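Local atomic coordinates of major capsid protein P2 (Pseudoalteromonas phage pm2, PDB entry 2VVF), a protein that serves as the trimeric major capsid protein of a lipid-containing marine bacteriophage, building the virion shell from subunits with a double jelly-roll fold. Residues Gly16-Ile21 with Lys117-Glu122; Lys60-Leu65 with Val81-Val86; Gln101-Leu106 with Pro141-Met146; Glu160-Pro165 with Asp241-Ile246; Ile172-Ile177 with Thr220-Leu225. One frame throughout, in Å; residues are numbered along the deposited sequence.

Contact 1 (Gly16-Ile21 with Lys117-Glu122); sequences GNSCSI and KFDIDE
Cys-19 and Phe-118 face each other as a hydrogen-bonded pair of two antiparallel strands, whose short segments run at 147° to one another, and both side chains lie on the buried side of the sheet. Followed outward, Cys-19 first sets its CB 3.7 Å from CZ of Phe-118. SG then turns anti to the carbonyl carbon (chi1 -44°) and rests 3.5 Å from CD1 of Ile-120, while keeping an oblique sulfur-aromatic contact with the Phe-118 ring. A small, weakly polar thiol suits this wedge between ring and branched chain. The carbonyl oxygen of Cys-19 lies over one ring face, offset toward the rim, and accepts from Phe-118 N at 3.1 Å; Ile-21 CG1 comes in the ring plane, at the edge, 4.0 Å from CE1.

The other side of the sheet is polar. Ser-18 OG donates to Asp-119 OD1 at 2.7 Å, arriving from above the carboxylate plane, and Asn-46 holds the second oxygen. At the end of the pairing, Gly-16 takes a positive phi (79°), easy for a residue without CB, and its N makes weak bonds to the carbonyls of Ile-120 and Asp-121.

Strand 18-23 is one of the two outermost strands of its four-stranded sheet within the chain, and 114-120 separates it from strand 44-51; Phe-118 packs on Ile-44 and Val-47 of that strand and reaches Leu-129 of strand 128-136.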
# COMPACT_ATOMS: atom_id res chain seq x y z
N GLY A 16 26.76 29.53 -10.24
CA GLY A 16 27.67 30.09 -9.25
C GLY A 16 26.97 30.99 -8.24
O GLY A 16 27.61 31.57 -7.36
N ASN A 17 25.65 31.10 -8.37
CA ASN A 17 24.86 31.95 -7.48
C ASN A 17 24.39 31.20 -6.24
O ASN A 17 24.25 29.98 -6.25
CB ASN A 17 23.66 32.52 -8.22
CG ASN A 17 23.90 33.92 -8.75
OD1 ASN A 17 25.04 34.36 -8.86
ND2 ASN A 17 22.83 34.62 -9.08
N SER A 18 24.11 31.96 -5.18
CA SER A 18 23.59 31.39 -3.94
C SER A 18 22.14 31.84 -3.81
O SER A 18 21.87 33.00 -3.51
CB SER A 18 24.40 31.89 -2.74
OG SER A 18 25.44 30.99 -2.42
N CYS A 19 21.22 30.93 -4.10
CA CYS A 19 19.80 31.27 -4.05
C CYS A 19 19.10 30.71 -2.82
O CYS A 19 19.67 29.94 -2.06
CB CYS A 19 19.09 30.80 -5.32
SG CYS A 19 20.00 31.16 -6.84
N SER A 20 17.85 31.13 -2.64
CA SER A 20 17.08 30.69 -1.49
C SER A 20 15.59 30.66 -1.81
O SER A 20 15.09 31.49 -2.57
CB SER A 20 17.33 31.63 -0.32
OG SER A 20 16.39 31.43 0.72
N ILE A 21 14.88 29.69 -1.23
CA ILE A 21 13.44 29.58 -1.41
C ILE A 21 12.78 30.05 -0.12
O ILE A 21 12.59 29.27 0.81
CB ILE A 21 13.01 28.15 -1.77
CG1 ILE A 21 13.57 27.75 -3.14
CG2 ILE A 21 11.49 28.03 -1.76
CD1 ILE A 21 13.19 26.35 -3.56
N LYS A 117 17.79 27.22 1.52
CA LYS A 117 18.96 27.76 0.85
C LYS A 117 19.76 26.69 0.11
O LYS A 117 19.71 25.52 0.45
CB LYS A 117 19.86 28.49 1.86
CG LYS A 117 19.21 29.69 2.52
CD LYS A 117 19.87 30.02 3.84
CE LYS A 117 20.98 31.04 3.67
NZ LYS A 117 21.11 31.93 4.86
N PHE A 118 20.49 27.13 -0.91
CA PHE A 118 21.31 26.23 -1.71
C PHE A 118 22.22 27.04 -2.63
O PHE A 118 21.97 28.22 -2.88
CB PHE A 118 20.42 25.29 -2.54
CG PHE A 118 19.50 26.01 -3.49
CD1 PHE A 118 18.24 26.41 -3.09
CD2 PHE A 118 19.91 26.30 -4.79
CE1 PHE A 118 17.39 27.07 -3.96
CE2 PHE A 118 19.07 26.96 -5.66
CZ PHE A 118 17.81 27.35 -5.25
N ASP A 119 23.28 26.40 -3.11
CA ASP A 119 24.23 27.05 -4.00
C ASP A 119 24.21 26.40 -5.38
O ASP A 119 24.21 25.18 -5.50
CB ASP A 119 25.64 26.98 -3.42
CG ASP A 119 25.70 27.44 -1.97
OD1 ASP A 119 24.99 28.40 -1.62
OD2 ASP A 119 26.47 26.83 -1.19
N ILE A 120 24.18 27.22 -6.42
CA ILE A 120 24.19 26.71 -7.79
C ILE A 120 25.62 26.61 -8.29
O ILE A 120 26.36 27.59 -8.30
CB ILE A 120 23.32 27.57 -8.73
CG1 ILE A 120 21.96 27.86 -8.09
CG2 ILE A 120 23.15 26.88 -10.08
CD1 ILE A 120 21.01 28.63 -8.98
N ASP A 121 26.02 25.40 -8.69
CA ASP A 121 27.38 25.18 -9.18
C ASP A 121 27.71 26.11 -10.34
O ASP A 121 26.83 26.53 -11.10
CB ASP A 121 27.58 23.73 -9.59
CG ASP A 121 29.05 23.39 -9.82
OD1 ASP A 121 29.81 23.30 -8.84
OD2 ASP A 121 29.43 23.22 -11.00
N GLU A 122 28.99 26.44 -10.47
CA GLU A 122 29.46 27.33 -11.53
C GLU A 122 29.35 26.69 -12.91
O GLU A 122 29.21 27.39 -13.92
CB GLU A 122 30.91 27.72 -11.27
CG GLU A 122 31.24 29.16 -11.62
CD GLU A 122 32.68 29.52 -11.31
OE1 GLU A 122 33.11 29.31 -10.15
OE2 GLU A 122 33.39 29.99 -12.23

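Contact 2 (Lys60-Leu65 with Val81-Val86); sequences KTLNDL and VSFHFV
Leu-65 points a methyl squarely at the ring of Phe-83: CD2 stands 3.5 Å from the ring centroid and only 7° off the normal, a CH-pi contact centred on the face. The side chain sets out toward strand 80-84, and chi1 (177°) holds CG anti to the backbone N. Val-81, two residues before Phe-83 on that strand, divides its methyls between two leucines. Its CG1 meets Leu-62 CD2 at 3.5 Å, and its CG2 meets Leu-65 CD2 at 3.6 Å, each pair meeting at a slant rather than side by side. Leu-62 CD1 also approaches CZ of Phe-83, more loosely, at 4.3 Å. Forked aliphatic chains suit this buried place because each can touch two neighbours at once.

Ser-82 turns its side chain away from the helix, and OG bonds to Asp-33 and to Tyr-205 of the second subunit. Ser-82 O lies 3.5 Å from Leu-65 CD2 and accepts from Asn-69 ND2 further along the helix.

Ahead of the helix, Thr-61 OG1 accepts from Asn-63 N at 3.1 Å, a capping bond on an amide at the start of the turn. The arrangement belongs to the N-terminal jelly roll: helix 63-71 lies in the connection between strands 54-59 and 80-84 and packs its apolar side on the latter, much as helix 200-209 occupies the corresponding connection of the second jelly roll.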
# COMPACT_ATOMS: atom_id res chain seq x y z
N LYS A 60 24.06 17.56 1.04
CA LYS A 60 25.29 17.93 0.35
C LYS A 60 24.94 18.43 -1.05
O LYS A 60 25.47 19.44 -1.51
CB LYS A 60 26.24 16.74 0.26
CG LYS A 60 27.71 17.11 0.34
CD LYS A 60 28.58 15.88 0.48
CE LYS A 60 29.87 16.02 -0.30
NZ LYS A 60 30.16 14.80 -1.11
N THR A 61 24.04 17.71 -1.71
CA THR A 61 23.57 18.08 -3.04
C THR A 61 22.10 17.67 -3.18
O THR A 61 21.60 16.86 -2.40
CB THR A 61 24.42 17.47 -4.17
OG1 THR A 61 23.90 16.19 -4.54
CG2 THR A 61 25.87 17.31 -3.72
N LEU A 62 21.42 18.24 -4.16
CA LEU A 62 20.01 17.93 -4.38
C LEU A 62 19.80 16.46 -4.74
O LEU A 62 18.70 15.94 -4.63
CB LEU A 62 19.43 18.83 -5.47
CG LEU A 62 17.91 19.02 -5.46
CD1 LEU A 62 17.46 19.65 -4.15
CD2 LEU A 62 17.46 19.86 -6.64
N ASN A 63 20.88 15.81 -5.17
CA ASN A 63 20.81 14.40 -5.55
C ASN A 63 20.53 13.51 -4.34
O ASN A 63 20.00 12.41 -4.48
CB ASN A 63 22.11 13.96 -6.23
CG ASN A 63 21.99 12.59 -6.86
OD1 ASN A 63 21.05 12.32 -7.61
ND2 ASN A 63 22.94 11.71 -6.55
N ASP A 64 20.90 13.99 -3.16
CA ASP A 64 20.68 13.25 -1.93
C ASP A 64 19.20 13.25 -1.56
O ASP A 64 18.71 12.34 -0.88
CB ASP A 64 21.52 13.83 -0.79
CG ASP A 64 22.93 13.29 -0.77
OD1 ASP A 64 23.82 13.93 -1.38
OD2 ASP A 64 23.15 12.21 -0.17
N LEU A 65 18.48 14.26 -2.04
CA LEU A 65 17.04 14.36 -1.79
C LEU A 65 16.33 13.40 -2.74
O LEU A 65 15.29 12.82 -2.40
CB LEU A 65 16.55 15.79 -2.01
CG LEU A 65 15.04 16.01 -1.85
CD1 LEU A 65 14.59 15.74 -0.43
CD2 LEU A 65 14.65 17.41 -2.29
N VAL A 81 12.06 17.44 -8.18
CA VAL A 81 12.45 16.80 -6.93
C VAL A 81 11.61 17.40 -5.81
O VAL A 81 11.51 18.62 -5.68
CB VAL A 81 13.96 16.92 -6.66
CG1 VAL A 81 14.34 18.35 -6.33
CG2 VAL A 81 14.38 15.97 -5.53
N SER A 82 10.96 16.55 -5.03
CA SER A 82 10.07 17.01 -3.97
C SER A 82 10.65 16.90 -2.57
O SER A 82 11.42 15.99 -2.27
CB SER A 82 8.73 16.27 -4.04
OG SER A 82 8.15 16.38 -5.33
N PHE A 83 10.23 17.82 -1.71
CA PHE A 83 10.63 17.83 -0.31
C PHE A 83 9.44 17.27 0.45
O PHE A 83 8.45 17.98 0.68
CB PHE A 83 10.90 19.25 0.17
CG PHE A 83 12.21 19.82 -0.31
CD1 PHE A 83 13.32 19.85 0.52
CD2 PHE A 83 12.32 20.35 -1.59
CE1 PHE A 83 14.52 20.38 0.07
CE2 PHE A 83 13.51 20.89 -2.03
CZ PHE A 83 14.61 20.90 -1.20
N HIS A 84 9.50 15.99 0.80
CA HIS A 84 8.41 15.35 1.52
C HIS A 84 8.52 15.56 3.03
O HIS A 84 9.21 14.80 3.72
CB HIS A 84 8.37 13.85 1.21
CG HIS A 84 7.97 13.54 -0.20
ND1 HIS A 84 6.66 13.30 -0.56
CD2 HIS A 84 8.70 13.41 -1.33
CE1 HIS A 84 6.61 13.05 -1.86
NE2 HIS A 84 7.83 13.11 -2.35
N PHE A 85 7.84 16.58 3.54
CA PHE A 85 7.85 16.84 4.97
C PHE A 85 6.92 15.83 5.62
O PHE A 85 7.27 15.18 6.61
CB PHE A 85 7.43 18.28 5.26
CG PHE A 85 8.37 19.30 4.68
CD1 PHE A 85 9.64 19.45 5.21
CD2 PHE A 85 8.03 20.03 3.56
CE1 PHE A 85 10.53 20.36 4.67
CE2 PHE A 85 8.91 20.94 3.01
CZ PHE A 85 10.16 21.10 3.56
N VAL A 86 5.76 15.65 5.02
CA VAL A 86 4.81 14.65 5.48
C VAL A 86 5.37 13.31 5.01
O VAL A 86 5.71 13.15 3.83
CB VAL A 86 3.41 14.90 4.88
CG1 VAL A 86 2.56 13.64 4.96
CG2 VAL A 86 2.73 16.06 5.58

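Contact 3 (Gln101-Leu106 with Pro141-Met146); sequences QRMFAL and PSWLTM. With CA (calcium ion), chain G.
Met-103 reaches Trp-143 with SD anti to CA about the CB-CG bond (chi2 178°) and a bend at chi3 (142°), and CE lies over one face of the indole, offset toward the rim. The two side chains lie alongside each other and point the same way: CG of Met-103 is 3.9 Å from CB of Trp-143, and SD makes an oblique Met-aromatic contact with the five-membered ring. A flexible thioether fits such a flat partner well.

This packing flanks a calcium site that ties the turn that follows helix 97-102 of the first jelly roll to the start of the second. The ion is held by backbone carbonyl oxygens alone among the ligands seen: Ala-105 O at 2.5 Å, Pro-141 O at 2.6 Å and Trp-143 O at 2.8 Å from the calcium. Since main-chain oxygens do the binding, the side chains are left for packing, and the small CB of Ala-105 points away from strand 143-154, onto Val-86 and Thr-28. A type I turn from Arg-102 to Ala-105 brings the first of these oxygens round. Three acceptors converging here would repel one another; the positive ion probably offsets this. Trp-143 O is also approached by CA of Phe-104, at 3.5 Å, in a CA-H...O contact.

Arg-102, on the helix, carries the link outward through salt bridges to Asp-228 and Glu-226 of the second subunit. Leu-144 lays its two methyls beside the site: CD2 packs on Leu-106 CD1 at 3.8 Å, while CD1 sits 3.3 Å from the calcium ion.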
# COMPACT_ATOMS: atom_id res chain seq x y z
N GLN A 101 1.43 10.40 9.50
CA GLN A 101 2.15 10.91 8.33
C GLN A 101 2.16 12.43 8.31
O GLN A 101 3.21 13.05 8.10
CB GLN A 101 1.51 10.39 7.04
CG GLN A 101 1.37 8.88 6.98
CD GLN A 101 0.34 8.43 5.96
OE1 GLN A 101 -0.23 9.25 5.24
NE2 GLN A 101 0.10 7.13 5.90
N ARG A 102 0.99 13.03 8.52
CA ARG A 102 0.85 14.49 8.51
C ARG A 102 1.57 15.15 9.68
O ARG A 102 1.88 16.34 9.63
CB ARG A 102 -0.63 14.88 8.52
CG ARG A 102 -1.44 14.27 7.39
CD ARG A 102 -2.93 14.44 7.63
NE ARG A 102 -3.69 14.42 6.39
CZ ARG A 102 -5.02 14.34 6.32
NH1 ARG A 102 -5.63 14.33 5.15
NH2 ARG A 102 -5.73 14.29 7.44
N MET A 103 1.84 14.38 10.73
CA MET A 103 2.52 14.91 11.91
C MET A 103 3.93 15.42 11.61
O MET A 103 4.54 16.09 12.44
CB MET A 103 2.55 13.85 13.02
CG MET A 103 3.91 13.64 13.65
SD MET A 103 3.85 12.43 14.99
CE MET A 103 5.41 11.57 14.74
N PHE A 104 4.43 15.12 10.42
CA PHE A 104 5.76 15.54 10.02
C PHE A 104 5.74 16.78 9.13
O PHE A 104 6.80 17.31 8.76
CB PHE A 104 6.51 14.41 9.31
CG PHE A 104 6.91 13.29 10.23
CD1 PHE A 104 8.14 13.31 10.87
CD2 PHE A 104 6.06 12.22 10.45
CE1 PHE A 104 8.51 12.29 11.72
CE2 PHE A 104 6.43 11.19 11.30
CZ PHE A 104 7.66 11.22 11.93
N ALA A 105 4.55 17.25 8.79
CA ALA A 105 4.40 18.42 7.94
C ALA A 105 5.13 19.63 8.52
O ALA A 105 5.26 19.76 9.74
CB ALA A 105 2.92 18.74 7.72
N LEU A 106 5.61 20.50 7.64
CA LEU A 106 6.34 21.69 8.07
C LEU A 106 5.42 22.85 8.43
O LEU A 106 5.12 23.71 7.59
CB LEU A 106 7.33 22.13 6.99
CG LEU A 106 8.11 23.41 7.27
CD1 LEU A 106 8.81 23.34 8.62
CD2 LEU A 106 9.11 23.68 6.15
N PRO A 141 5.81 24.36 14.03
CA PRO A 141 6.78 23.49 13.39
C PRO A 141 6.63 22.07 13.94
O PRO A 141 6.55 21.10 13.18
CB PRO A 141 8.11 24.10 13.83
CG PRO A 141 7.82 25.56 13.93
CD PRO A 141 6.35 25.70 14.27
N SER A 142 6.52 21.96 15.26
CA SER A 142 6.31 20.68 15.93
C SER A 142 7.26 19.57 15.47
O SER A 142 8.44 19.81 15.24
CB SER A 142 4.85 20.25 15.76
OG SER A 142 4.61 18.99 16.37
N TRP A 143 6.73 18.35 15.37
CA TRP A 143 7.52 17.19 14.96
C TRP A 143 8.05 17.33 13.54
O TRP A 143 7.27 17.42 12.59
CB TRP A 143 6.71 15.91 15.10
CG TRP A 143 6.98 15.17 16.37
CD1 TRP A 143 6.32 15.30 17.56
CD2 TRP A 143 8.04 14.23 16.61
NE1 TRP A 143 6.88 14.48 18.51
CE2 TRP A 143 7.94 13.82 17.95
CE3 TRP A 143 9.04 13.68 15.80
CZ2 TRP A 143 8.82 12.89 18.51
CZ3 TRP A 143 9.91 12.76 16.36
CH2 TRP A 143 9.79 12.37 17.70
N LEU A 144 9.37 17.34 13.40
CA LEU A 144 10.00 17.48 12.09
C LEU A 144 11.15 16.49 11.93
O LEU A 144 11.72 16.02 12.91
CB LEU A 144 10.55 18.90 11.93
CG LEU A 144 9.74 19.92 11.13
CD1 LEU A 144 8.26 19.58 11.12
CD2 LEU A 144 9.97 21.32 11.68
N THR A 145 11.49 16.19 10.68
CA THR A 145 12.61 15.31 10.37
C THR A 145 13.84 16.20 10.22
O THR A 145 13.80 17.20 9.49
CB THR A 145 12.37 14.51 9.07
OG1 THR A 145 11.28 13.60 9.26
CG2 THR A 145 13.61 13.72 8.69
N MET A 146 14.92 15.86 10.91
CA MET A 146 16.14 16.66 10.86
C MET A 146 17.31 15.86 10.31
O MET A 146 17.99 15.15 11.06
CB MET A 146 16.46 17.24 12.23
CG MET A 146 15.45 18.26 12.71
SD MET A 146 15.20 18.22 14.49
CE MET A 146 13.60 19.04 14.63
CA CA G . 5.14 19.12 12.19
O HOH W 1 9.22 16.67 8.53

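Contact 4 (Glu160-Pro165 with Asp241-Ile246); sequences EIADLP and DLRLKI
Glu-160 and Lys-245 form a non-hydrogen-bonded pair of two antiparallel strands, and next to them Ile-161 N donates to Leu-244 O (2.8 Å, N-H...O 159°); the return bond from Leu-244 N to Ile-161 O is weak. Beyond this point the first chain leaves the strand, and Ala-162 CA makes a CA-H...O contact with Leu-242 O, at 3.2 Å. This is the edge of a four-stranded sheet in the C-terminal jelly roll, where strand 157-161 is outermost within the chain and 242-248 lies next to it.

The two faces differ in character. Ile-161 and Leu-244 turn inward, Leu-244 meeting Phe-187 of strand 182-189 and Ile-161 reaching Lys-152 of strand 143-154. Branched apolar chains suit the interior of the sandwich, and the outer face carries charges. There Glu-160 lies alongside Lys-245, pointing the same way, so that CG of Glu-160 packs 3.8 Å from CG of Lys-245; the amino group of the lysine is bonded to Gln-188. Glu-160 also forms a salt bridge with Arg-243 NH1, its carboxylate turned 77° from the guanidinium, although the position of OE1 is not secure.

Arg-243 starts with CG anti to the backbone N and bends at chi3 (-41°), which places NE; its N-H is taken by Asp-241 of the same segment. Ala-162 CB covers one guanidinium face, offset toward the rim, 3.7 Å from CZ; a small methyl lets the flat group lie close. Asp-241 completes the network: its OD1 takes a weak bond from NH2, and its OD2 accepts from Arg-243 NE with the syn lone pair, at 3.1 Å.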
# COMPACT_ATOMS: atom_id res chain seq x y z
N GLU A 160 34.76 1.89 14.35
CA GLU A 160 33.69 2.12 15.31
C GLU A 160 33.35 3.61 15.42
O GLU A 160 34.24 4.45 15.59
CB GLU A 160 34.06 1.56 16.68
CG GLU A 160 34.20 0.05 16.72
CD GLU A 160 34.25 -0.50 18.13
OE1 GLU A 160 33.73 0.17 19.05
OE2 GLU A 160 34.81 -1.59 18.33
N ILE A 161 32.07 3.93 15.31
CA ILE A 161 31.60 5.31 15.39
C ILE A 161 30.62 5.46 16.56
O ILE A 161 29.46 5.05 16.47
CB ILE A 161 30.96 5.75 14.07
CG1 ILE A 161 31.98 5.65 12.93
CG2 ILE A 161 30.42 7.17 14.19
CD1 ILE A 161 31.36 5.35 11.58
N ALA A 162 31.09 6.05 17.65
CA ALA A 162 30.27 6.23 18.84
C ALA A 162 30.09 7.69 19.24
O ALA A 162 29.52 7.98 20.30
CB ALA A 162 30.85 5.43 20.00
N ASP A 163 30.56 8.61 18.41
CA ASP A 163 30.46 10.03 18.71
C ASP A 163 29.32 10.75 18.00
O ASP A 163 29.38 11.95 17.77
CB ASP A 163 31.79 10.74 18.44
CG ASP A 163 32.23 10.63 16.99
OD1 ASP A 163 31.71 9.74 16.28
OD2 ASP A 163 33.09 11.43 16.57
N LEU A 164 28.26 10.01 17.68
CA LEU A 164 27.10 10.60 17.01
C LEU A 164 26.27 11.39 18.02
O LEU A 164 26.02 10.93 19.13
CB LEU A 164 26.25 9.52 16.35
CG LEU A 164 26.80 8.93 15.05
CD1 LEU A 164 25.85 7.89 14.47
CD2 LEU A 164 27.10 10.02 14.03
N PRO A 165 25.88 12.60 17.63
CA PRO A 165 25.09 13.46 18.52
C PRO A 165 23.87 12.73 19.07
O PRO A 165 23.19 12.01 18.35
CB PRO A 165 24.66 14.60 17.59
CG PRO A 165 25.71 14.66 16.54
CD PRO A 165 26.13 13.23 16.32
N ASP A 241 26.12 4.58 25.85
CA ASP A 241 26.88 4.30 24.64
C ASP A 241 26.01 3.98 23.44
O ASP A 241 25.18 3.07 23.47
CB ASP A 241 27.87 3.15 24.89
CG ASP A 241 28.93 3.04 23.81
OD1 ASP A 241 29.75 3.97 23.68
OD2 ASP A 241 28.96 2.01 23.11
N LEU A 242 26.21 4.74 22.37
CA LEU A 242 25.50 4.55 21.11
C LEU A 242 26.61 4.28 20.10
O LEU A 242 27.30 5.20 19.66
CB LEU A 242 24.74 5.83 20.73
CG LEU A 242 23.63 5.74 19.69
CD1 LEU A 242 24.14 5.13 18.39
CD2 LEU A 242 22.43 4.98 20.22
N ARG A 243 26.83 3.00 19.80
CA ARG A 243 27.95 2.62 18.95
C ARG A 243 27.60 1.95 17.62
O ARG A 243 26.59 1.25 17.50
CB ARG A 243 28.92 1.74 19.74
CG ARG A 243 30.13 1.27 18.97
CD ARG A 243 31.14 0.65 19.91
NE ARG A 243 31.25 1.41 21.16
CZ ARG A 243 32.20 2.31 21.40
NH1 ARG A 243 33.12 2.56 20.48
NH2 ARG A 243 32.22 2.96 22.55
N LEU A 244 28.48 2.13 16.65
CA LEU A 244 28.33 1.55 15.32
C LEU A 244 29.65 0.85 14.97
O LEU A 244 30.70 1.48 14.97
CB LEU A 244 28.05 2.65 14.30
CG LEU A 244 27.09 2.37 13.15
CD1 LEU A 244 25.71 1.98 13.66
CD2 LEU A 244 26.99 3.60 12.25
N LYS A 245 29.58 -0.44 14.68
CA LYS A 245 30.77 -1.21 14.32
C LYS A 245 30.73 -1.54 12.83
O LYS A 245 29.95 -2.39 12.40
CB LYS A 245 30.87 -2.49 15.15
CG LYS A 245 31.18 -2.26 16.62
CD LYS A 245 31.55 -3.56 17.32
CE LYS A 245 32.13 -3.30 18.70
NZ LYS A 245 31.26 -3.84 19.78
N ILE A 246 31.55 -0.85 12.05
CA ILE A 246 31.57 -1.03 10.61
C ILE A 246 32.73 -1.89 10.11
O ILE A 246 33.89 -1.58 10.35
CB ILE A 246 31.53 0.32 9.87
CG1 ILE A 246 30.30 1.12 10.31
CG2 ILE A 246 31.53 0.10 8.36
CD1 ILE A 246 30.64 2.34 11.14
O HOH W 2 29.09 6.48 22.19

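Contact 5 (Ile172-Ile177 with Thr220-Leu225); sequences IAAIHI and TIDFML
Phe-223 wedges its ring against the flank of strand 171-178, with Ile-172 and Ile-175 forming the walls of its niche; it also touches Met-1 of the third subunit. Ile-172 lies alongside, CG2 being 4.0 Å from CE2 of the ring, whereas Ile-175 brings CD1 to the rim in the ring plane, 3.8 Å from the same CE2. Between those two bumps the ring passes the backbone, obliquely near Ile-172 O and Ala-174 CA; Ala-173 O accepts from Phe-223 N at 2.8 Å. Ala-173 CB, in turn, receives the tip of Met-224, whose chain bends at chi3 (-45°) to set CE 3.6 Å away.

Ile-175 and Ile-221 are a hydrogen-bonded pair, and their branches form a ridge on the same face as the ring. The opposite face, buried beside helix 200-209, carries polar groups: His-176 and Thr-220 lie side by side, and OG1 meets ND1 in the imidazole plane at 2.7 Å. Glu-259 engages NE2, so both ring nitrogens have partners. Asp-222 OD1 accepts from Met-224 N in an Asx turn where the strand ends, and OD2 is bridged to Arg-71.

Strand 171-178, paired with 218-222 and facing strand 182-189 through Ile-221 and Ile-177, belongs to one sheet of the C-terminal jelly-roll sandwich.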
# COMPACT_ATOMS: atom_id res chain seq x y z
N ILE A 172 15.94 8.65 16.38
CA ILE A 172 16.69 8.39 15.17
C ILE A 172 15.89 7.44 14.29
O ILE A 172 15.66 6.29 14.66
CB ILE A 172 18.09 7.82 15.47
CG1 ILE A 172 18.93 8.86 16.22
CG2 ILE A 172 18.79 7.42 14.17
CD1 ILE A 172 20.29 8.35 16.63
N ALA A 173 15.44 7.94 13.15
CA ALA A 173 14.65 7.14 12.23
C ALA A 173 15.53 6.17 11.45
O ALA A 173 15.17 5.01 11.25
CB ALA A 173 13.87 8.03 11.27
N ALA A 174 16.69 6.65 11.01
CA ALA A 174 17.60 5.81 10.24
C ALA A 174 19.01 6.38 10.18
O ALA A 174 19.24 7.55 10.48
CB ALA A 174 17.06 5.59 8.84
N ILE A 175 19.96 5.53 9.79
CA ILE A 175 21.35 5.93 9.64
C ILE A 175 21.84 5.38 8.30
O ILE A 175 21.70 4.19 8.03
CB ILE A 175 22.22 5.42 10.80
CG1 ILE A 175 21.75 6.03 12.13
CG2 ILE A 175 23.69 5.74 10.55
CD1 ILE A 175 22.25 5.28 13.35
N HIS A 176 22.38 6.25 7.47
CA HIS A 176 22.87 5.84 6.16
C HIS A 176 24.38 6.01 6.04
O HIS A 176 24.89 7.12 6.07
CB HIS A 176 22.17 6.62 5.05
CG HIS A 176 20.68 6.67 5.20
ND1 HIS A 176 19.84 5.70 4.70
CD2 HIS A 176 19.88 7.58 5.80
CE1 HIS A 176 18.59 6.01 4.98
NE2 HIS A 176 18.58 7.15 5.65
N ILE A 177 25.08 4.89 5.90
CA ILE A 177 26.53 4.91 5.75
C ILE A 177 26.89 4.92 4.27
O ILE A 177 26.71 3.93 3.57
CB ILE A 177 27.19 3.73 6.48
CG1 ILE A 177 26.88 3.79 7.98
CG2 ILE A 177 28.69 3.72 6.23
CD1 ILE A 177 26.66 2.43 8.61
N THR A 220 22.14 1.15 4.79
CA THR A 220 21.06 1.79 5.53
C THR A 220 20.58 0.99 6.73
O THR A 220 20.26 -0.20 6.61
CB THR A 220 19.89 2.16 4.60
OG1 THR A 220 20.30 3.19 3.69
CG2 THR A 220 18.70 2.65 5.42
N ILE A 221 20.51 1.66 7.88
CA ILE A 221 20.01 1.05 9.10
C ILE A 221 18.67 1.70 9.40
O ILE A 221 18.60 2.71 10.11
CB ILE A 221 20.99 1.21 10.27
CG1 ILE A 221 22.22 0.33 10.05
CG2 ILE A 221 20.31 0.86 11.59
CD1 ILE A 221 23.31 0.55 11.07
N ASP A 222 17.61 1.15 8.82
CA ASP A 222 16.26 1.67 8.98
C ASP A 222 15.63 1.22 10.29
O ASP A 222 15.42 0.03 10.51
CB ASP A 222 15.39 1.22 7.80
CG ASP A 222 14.28 2.20 7.48
OD1 ASP A 222 13.75 2.83 8.43
OD2 ASP A 222 13.93 2.33 6.29
N PHE A 223 15.32 2.18 11.16
CA PHE A 223 14.71 1.87 12.46
C PHE A 223 13.19 2.02 12.40
O PHE A 223 12.51 1.86 13.41
CB PHE A 223 15.28 2.79 13.55
CG PHE A 223 16.74 2.59 13.81
CD1 PHE A 223 17.21 1.40 14.35
CD2 PHE A 223 17.65 3.60 13.54
CE1 PHE A 223 18.57 1.22 14.59
CE2 PHE A 223 19.00 3.43 13.79
CZ PHE A 223 19.46 2.24 14.31
N MET A 224 12.67 2.33 11.22
CA MET A 224 11.23 2.50 11.03
C MET A 224 10.73 1.71 9.83
O MET A 224 9.89 2.19 9.07
CB MET A 224 10.89 3.98 10.86
CG MET A 224 11.08 4.82 12.11
SD MET A 224 10.19 6.39 12.03
CE MET A 224 10.61 6.93 10.37
N LEU A 225 11.25 0.50 9.67
CA LEU A 225 10.87 -0.36 8.55
C LEU A 225 9.36 -0.61 8.44
O LEU A 225 8.81 -0.69 7.34
CB LEU A 225 11.64 -1.68 8.60
CG LEU A 225 13.11 -1.61 8.18
CD1 LEU A 225 13.88 -2.84 8.64
CD2 LEU A 225 13.24 -1.43 6.68

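How the contacts relate
Contacts 2, 3 and 5 are buried, whereas contacts 1 and 4 are partly exposed pairings at sheet edges. The last two are counterparts: each joins the first and fourth strands of a four-stranded sheet, one in each jelly roll, with an apolar inner and a polar outer face. Contact 4 backs onto contact 5, as Leu-244 CD1 packs 3.8 Å from Ile-221 CD1 between the two sheets of one sandwich. Contact 2 adjoins contact 3 through Phe-85 and Val-86. Contact 2 relies on hydrocarbon packing alone, contact 3 adds a metal, and contact 5 combines backbone bonds with a buried polar pair. Contacts 3 and 5 reach the same sheet.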